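Local coordinates for EAL/GGDEF domain protein (Methylococcus capsulatus, PDB 3ICL) that belongs to the GGDEF-domain family, whose members carry a nucleotide-cyclase-like alpha/beta fold, and has no function established for it individually, at residues 60-73 with 81-93. The protein carries 1 engineered substitution. Residues are numbered along the deposited sequence; the frame is centred on the assembly and turned at random.
Sequences TAERIRTAVRDGDT and KFTILLNGAKDTL. Engineered in segment 81-93: Lys81 (natural residue Glu). With SO4 (sulfate ion), chain C.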
loop_
_atom_site.group_PDB
_atom_site.type_symbol
_atom_site.label_atom_id
_atom_site.label_comp_id
_atom_site.label_asym_id
_atom_site.label_seq_id
_atom_site.Cartn_x
_atom_site.Cartn_y
_atom_site.Cartn_z
ATOM N N THR A 60 2.538 3.385 -10.422
ATOM C CA THR A 60 2.232 3.588 -9.006
ATOM C C THR A 60 2.926 2.508 -8.176
ATOM O O THR A 60 3.495 2.782 -7.122
ATOM C CB THR A 60 0.707 3.532 -8.759
ATOM O OG1 THR A 60 0.069 4.595 -9.479
ATOM C CG2 THR A 60 0.395 3.676 -7.275
ATOM N N ALA A 61 2.881 1.279 -8.675
ATOM C CA ALA A 61 3.501 0.144 -8.010
ATOM C C ALA A 61 5.005 0.334 -7.869
ATOM O O ALA A 61 5.597 -0.037 -6.855
ATOM C CB ALA A 61 3.216 -1.128 -8.792
ATOM N N GLU A 62 5.629 0.904 -8.895
ATOM C CA GLU A 62 7.068 1.127 -8.865
ATOM C C GLU A 62 7.441 2.251 -7.912
ATOM O O GLU A 62 8.439 2.150 -7.198
ATOM C CB GLU A 62 7.584 1.423 -10.277
ATOM C CG GLU A 62 7.283 0.295 -11.252
ATOM C CD GLU A 62 7.581 0.659 -12.695
ATOM O OE1 GLU A 62 7.444 1.848 -13.052
ATOM O OE2 GLU A 62 7.930 -0.252 -13.477
ATOM N N ARG A 63 6.648 3.318 -7.891
ATOM C CA ARG A 63 6.939 4.427 -6.991
ATOM C C ARG A 63 6.769 3.975 -5.548
ATOM O O ARG A 63 7.461 4.455 -4.655
ATOM C CB ARG A 63 6.024 5.621 -7.271
ATOM C CG ARG A 63 6.318 6.313 -8.591
ATOM C CD ARG A 63 5.610 7.647 -8.697
ATOM N NE ARG A 63 5.768 8.223 -10.026
ATOM C CZ ARG A 63 5.203 9.360 -10.418
ATOM N NH1 ARG A 63 4.447 10.051 -9.578
ATOM N NH2 ARG A 63 5.375 9.795 -11.657
ATOM N N ILE A 64 5.842 3.051 -5.318
ATOM C CA ILE A 64 5.634 2.546 -3.972
ATOM C C ILE A 64 6.881 1.781 -3.545
ATOM O O ILE A 64 7.372 1.945 -2.429
ATOM C CB ILE A 64 4.408 1.620 -3.902
ATOM C CG1 ILE A 64 3.134 2.439 -4.126
ATOM C CG2 ILE A 64 4.366 0.921 -2.553
ATOM C CD1 ILE A 64 1.848 1.618 -4.143
ATOM N N ARG A 65 7.407 0.955 -4.445
ATOM C CA ARG A 65 8.605 0.183 -4.127
ATOM C C ARG A 65 9.808 1.082 -3.826
ATOM O O ARG A 65 10.659 0.734 -3.009
ATOM C CB ARG A 65 8.935 -0.778 -5.274
ATOM C CG ARG A 65 7.858 -1.822 -5.522
ATOM C CD ARG A 65 8.332 -2.952 -6.429
ATOM N NE ARG A 65 8.630 -2.496 -7.783
ATOM C CZ ARG A 65 8.845 -3.309 -8.813
ATOM N NH1 ARG A 65 8.792 -4.625 -8.649
ATOM N NH2 ARG A 65 9.116 -2.805 -10.010
ATOM N N THR A 66 9.882 2.242 -4.473
ATOM C CA THR A 66 11.009 3.147 -4.233
ATOM C C THR A 66 10.887 3.797 -2.864
ATOM O O THR A 66 11.875 4.283 -2.309
ATOM C CB THR A 66 11.083 4.300 -5.262
ATOM O OG1 THR A 66 10.010 5.221 -5.024
ATOM C CG2 THR A 66 10.985 3.770 -6.673
ATOM N N ALA A 67 9.674 3.800 -2.318
ATOM C CA ALA A 67 9.430 4.430 -1.025
ATOM C C ALA A 67 9.478 3.488 0.166
ATOM O O ALA A 67 9.477 3.938 1.305
ATOM C CB ALA A 67 8.095 5.177 -1.055
ATOM N N VAL A 68 9.509 2.182 -0.082
ATOM C CA VAL A 68 9.591 1.222 1.017
ATOM C C VAL A 68 11.054 0.813 1.178
ATOM O O VAL A 68 11.929 1.429 0.575
ATOM C CB VAL A 68 8.705 -0.031 0.760
ATOM C CG1 VAL A 68 7.240 0.387 0.710
ATOM C CG2 VAL A 68 9.098 -0.720 -0.545
ATOM N N ARG A 69 11.333 -0.198 2.001
ATOM C CA ARG A 69 12.715 -0.633 2.190
ATOM C C ARG A 69 13.002 -1.930 1.442
ATOM O O ARG A 69 12.101 -2.729 1.193
ATOM C CB ARG A 69 13.041 -0.843 3.679
ATOM C CG ARG A 69 12.929 0.401 4.570
ATOM C CD ARG A 69 11.490 0.638 4.998
ATOM N NE ARG A 69 10.885 -0.597 5.485
ATOM C CZ ARG A 69 11.210 -1.193 6.626
ATOM N NH1 ARG A 69 12.133 -0.661 7.415
ATOM N NH2 ARG A 69 10.630 -2.336 6.964
ATOM N N ASP A 70 14.263 -2.136 1.079
ATOM C CA ASP A 70 14.636 -3.361 0.389
ATOM C C ASP A 70 14.245 -4.472 1.357
ATOM O O ASP A 70 14.543 -4.394 2.548
ATOM C CB ASP A 70 16.143 -3.383 0.123
ATOM C CG ASP A 70 16.569 -4.568 -0.723
ATOM O OD1 ASP A 70 16.082 -4.688 -1.867
ATOM O OD2 ASP A 70 17.386 -5.379 -0.241
ATOM N N GLY A 71 13.560 -5.494 0.860
ATOM C CA GLY A 71 13.131 -6.567 1.740
ATOM C C GLY A 71 11.630 -6.511 1.984
ATOM O O GLY A 71 11.030 -7.497 2.414
ATOM N N ASP A 72 11.020 -5.357 1.728
ATOM C CA ASP A 72 9.576 -5.219 1.903
ATOM C C ASP A 72 8.889 -5.766 0.654
ATOM O O ASP A 72 9.508 -5.867 -0.405
ATOM C CB ASP A 72 9.179 -3.749 2.095
ATOM C CG ASP A 72 9.698 -3.163 3.399
ATOM O OD1 ASP A 72 10.031 -3.940 4.321
ATOM O OD2 ASP A 72 9.753 -1.919 3.505
ATOM N N THR A 73 7.609 -6.114 0.773
ATOM C CA THR A 73 6.866 -6.651 -0.361
ATOM C C THR A 73 5.622 -5.822 -0.656
ATOM O O THR A 73 4.936 -5.365 0.259
ATOM C CB THR A 73 6.437 -8.112 -0.101
ATOM O OG1 THR A 73 7.594 -8.902 0.182
ATOM C CG2 THR A 73 5.736 -8.696 -1.323
ATOM N N LYS A 81 -5.955 -1.315 -5.410
ATOM C CA LYS A 81 -5.424 -1.204 -4.055
ATOM C C LYS A 81 -4.097 -1.954 -4.021
ATOM O O LYS A 81 -3.818 -2.781 -4.887
ATOM C CB LYS A 81 -6.377 -1.812 -3.025
ATOM C CG LYS A 81 -7.361 -0.835 -2.397
ATOM C CD LYS A 81 -8.481 -0.447 -3.347
ATOM C CE LYS A 81 -9.403 -1.622 -3.622
ATOM N NZ LYS A 81 -10.515 -1.232 -4.523
ATOM N N PHE A 82 -3.275 -1.646 -3.028
ATOM C CA PHE A 82 -1.977 -2.294 -2.877
ATOM C C PHE A 82 -1.758 -2.664 -1.412
ATOM O O PHE A 82 -2.040 -1.864 -0.515
ATOM C CB PHE A 82 -0.854 -1.350 -3.325
ATOM C CG PHE A 82 -0.866 -1.034 -4.795
ATOM C CD1 PHE A 82 -0.210 -1.858 -5.703
ATOM C CD2 PHE A 82 -1.535 0.088 -5.274
ATOM C CE1 PHE A 82 -0.222 -1.570 -7.068
ATOM C CE2 PHE A 82 -1.550 0.383 -6.638
ATOM C CZ PHE A 82 -0.894 -0.448 -7.533
ATOM N N THR A 83 -1.284 -3.880 -1.168
ATOM C CA THR A 83 -0.990 -4.302 0.196
ATOM C C THR A 83 0.518 -4.206 0.323
ATOM O O THR A 83 1.262 -4.791 -0.462
ATOM C CB THR A 83 -1.431 -5.742 0.488
ATOM O OG1 THR A 83 -0.944 -6.607 -0.540
ATOM C CG2 THR A 83 -2.960 -5.821 0.574
ATOM N N ILE A 84 0.957 -3.451 1.316
ATOM C CA ILE A 84 2.371 -3.218 1.540
ATOM C C ILE A 84 2.845 -3.825 2.856
ATOM O O ILE A 84 2.363 -3.470 3.929
ATOM C CB ILE A 84 2.625 -1.698 1.524
ATOM C CG1 ILE A 84 2.227 -1.155 0.149
ATOM C CG2 ILE A 84 4.070 -1.390 1.879
ATOM C CD1 ILE A 84 1.826 0.304 0.146
ATOM N N LEU A 85 3.794 -4.743 2.760
ATOM C CA LEU A 85 4.349 -5.406 3.931
ATOM C C LEU A 85 5.692 -4.814 4.327
ATOM O O LEU A 85 6.631 -4.806 3.533
ATOM C CB LEU A 85 4.523 -6.905 3.650
ATOM C CG LEU A 85 5.458 -7.717 4.553
ATOM C CD1 LEU A 85 5.020 -7.635 6.014
ATOM C CD2 LEU A 85 5.462 -9.166 4.074
ATOM N N LEU A 86 5.771 -4.303 5.552
ATOM C CA LEU A 86 7.019 -3.758 6.064
ATOM C C LEU A 86 7.608 -4.882 6.916
ATOM O O LEU A 86 7.142 -5.167 8.017
ATOM C CB LEU A 86 6.762 -2.498 6.897
ATOM C CG LEU A 86 6.045 -1.374 6.139
ATOM C CD1 LEU A 86 6.024 -0.132 7.004
ATOM C CD2 LEU A 86 6.746 -1.076 4.814
ATOM N N ASN A 87 8.633 -5.522 6.371
ATOM C CA ASN A 87 9.287 -6.666 7.001
ATOM C C ASN A 87 10.236 -6.251 8.126
ATOM O O ASN A 87 11.458 -6.334 7.981
ATOM C CB ASN A 87 10.029 -7.439 5.904
ATOM C CG ASN A 87 10.524 -8.789 6.364
ATOM O OD1 ASN A 87 10.043 -9.341 7.353
ATOM N ND2 ASN A 87 11.483 -9.341 5.630
ATOM N N GLY A 88 9.659 -5.828 9.250
ATOM C CA GLY A 88 10.451 -5.358 10.373
ATOM C C GLY A 88 10.544 -3.856 10.181
ATOM O O GLY A 88 11.402 -3.372 9.446
ATOM N N ALA A 89 9.661 -3.117 10.845
ATOM C CA ALA A 89 9.594 -1.667 10.688
ATOM C C ALA A 89 10.351 -0.811 11.696
ATOM O O ALA A 89 9.962 0.328 11.954
ATOM C CB ALA A 89 8.132 -1.235 10.653
ATOM N N LYS A 90 11.431 -1.336 12.255
ATOM C CA LYS A 90 12.202 -0.561 13.216
ATOM C C LYS A 90 12.611 0.782 12.615
ATOM O O LYS A 90 13.002 0.866 11.447
ATOM C CB LYS A 90 13.451 -1.330 13.652
ATOM C CG LYS A 90 14.291 -0.587 14.690
ATOM C CD LYS A 90 15.410 -1.464 15.242
ATOM C CE LYS A 90 16.083 -0.806 16.445
ATOM N NZ LYS A 90 17.075 -1.701 17.109
ATOM N N ASP A 91 12.494 1.832 13.421
ATOM C CA ASP A 91 12.861 3.181 13.012
ATOM C C ASP A 91 11.962 3.821 11.958
ATOM O O ASP A 91 12.342 4.817 11.344
ATOM C CB ASP A 91 14.316 3.201 12.531
ATOM C CG ASP A 91 15.281 2.670 13.576
ATOM O OD1 ASP A 91 15.234 3.148 14.729
ATOM O OD2 ASP A 91 16.088 1.777 13.244
ATOM N N THR A 92 10.774 3.261 11.743
ATOM C CA THR A 92 9.850 3.843 10.770
ATOM C C THR A 92 8.631 4.383 11.506
ATOM O O THR A 92 7.651 4.788 10.880
ATOM C CB THR A 92 9.348 2.808 9.731
ATOM O OG1 THR A 92 8.576 1.796 10.395
ATOM C CG2 THR A 92 10.523 2.163 9.000
ATOM N N LEU A 93 8.701 4.386 12.834
ATOM C CA LEU A 93 7.595 4.848 13.664
ATOM C C LEU A 93 6.346 4.051 13.282
ATOM O O LEU A 93 5.303 4.612 12.937
ATOM C CB LEU A 93 7.372 6.357 13.470
ATOM C CG LEU A 93 8.536 7.244 13.953
ATOM C CD1 LEU A 93 8.258 8.700 13.634
ATOM C CD2 LEU A 93 8.727 7.074 15.457
HETATM S S SO4 C . -12.884 1.144 -3.565
HETATM O O1 SO4 C . -12.421 -0.088 -2.898
HETATM O O2 SO4 C . -12.885 0.933 -5.027
HETATM O O3 SO4 C . -14.250 1.465 -3.108
HETATM O O4 SO4 C . -11.974 2.260 -3.234
#
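The guanidinium of Arg69 reaches Gly88 edge-on: NH2 gives a nearly straight bond (172°) to Gly88 O, which lies in the guanidinium plane. Bends at chi2 and chi3 curl the arginine back alongside the carboxylate of Asp72, so that NE forms a salt bridge with Asp72 OD2 (2.6 Å), on its syn lone pair; the opposite charges hold the turn. The backbone N of Arg69 grips the same oxygen from above the carboxylate plane. Asn87 N gives its hydrogen to Asp72 OD1 (2.9 Å) from the opposite side of that plane; a short carboxylate thus ties the Arg69-Asp72 type II turn to the backbone at Asn87. Gly71, with its positive phi, suits the turn because a side chain would jam against the preceding carbonyl. Next to it, Thr73 and Leu85 form an antiparallel hydrogen-bonded pair, joining edge strand 73-77 to the central sheet of the GGDEF domain. Helix 50-67 packs on this sheet, its end, 60-67, nearly parallel to strand 81-86, at 22°. Branched, apolar Ile64 serves two partners: CD1 lies over one face of the Phe82 ring in a CH-pi contact, and CG2 meets Ile84 CD1 (3.8 Å). Ile84, likewise branched, offers CG2 to Val68 CG1. The short side chain of Ala61, its CB 3.9 Å from Phe82 CE1, is consistent with the helix's close approach here.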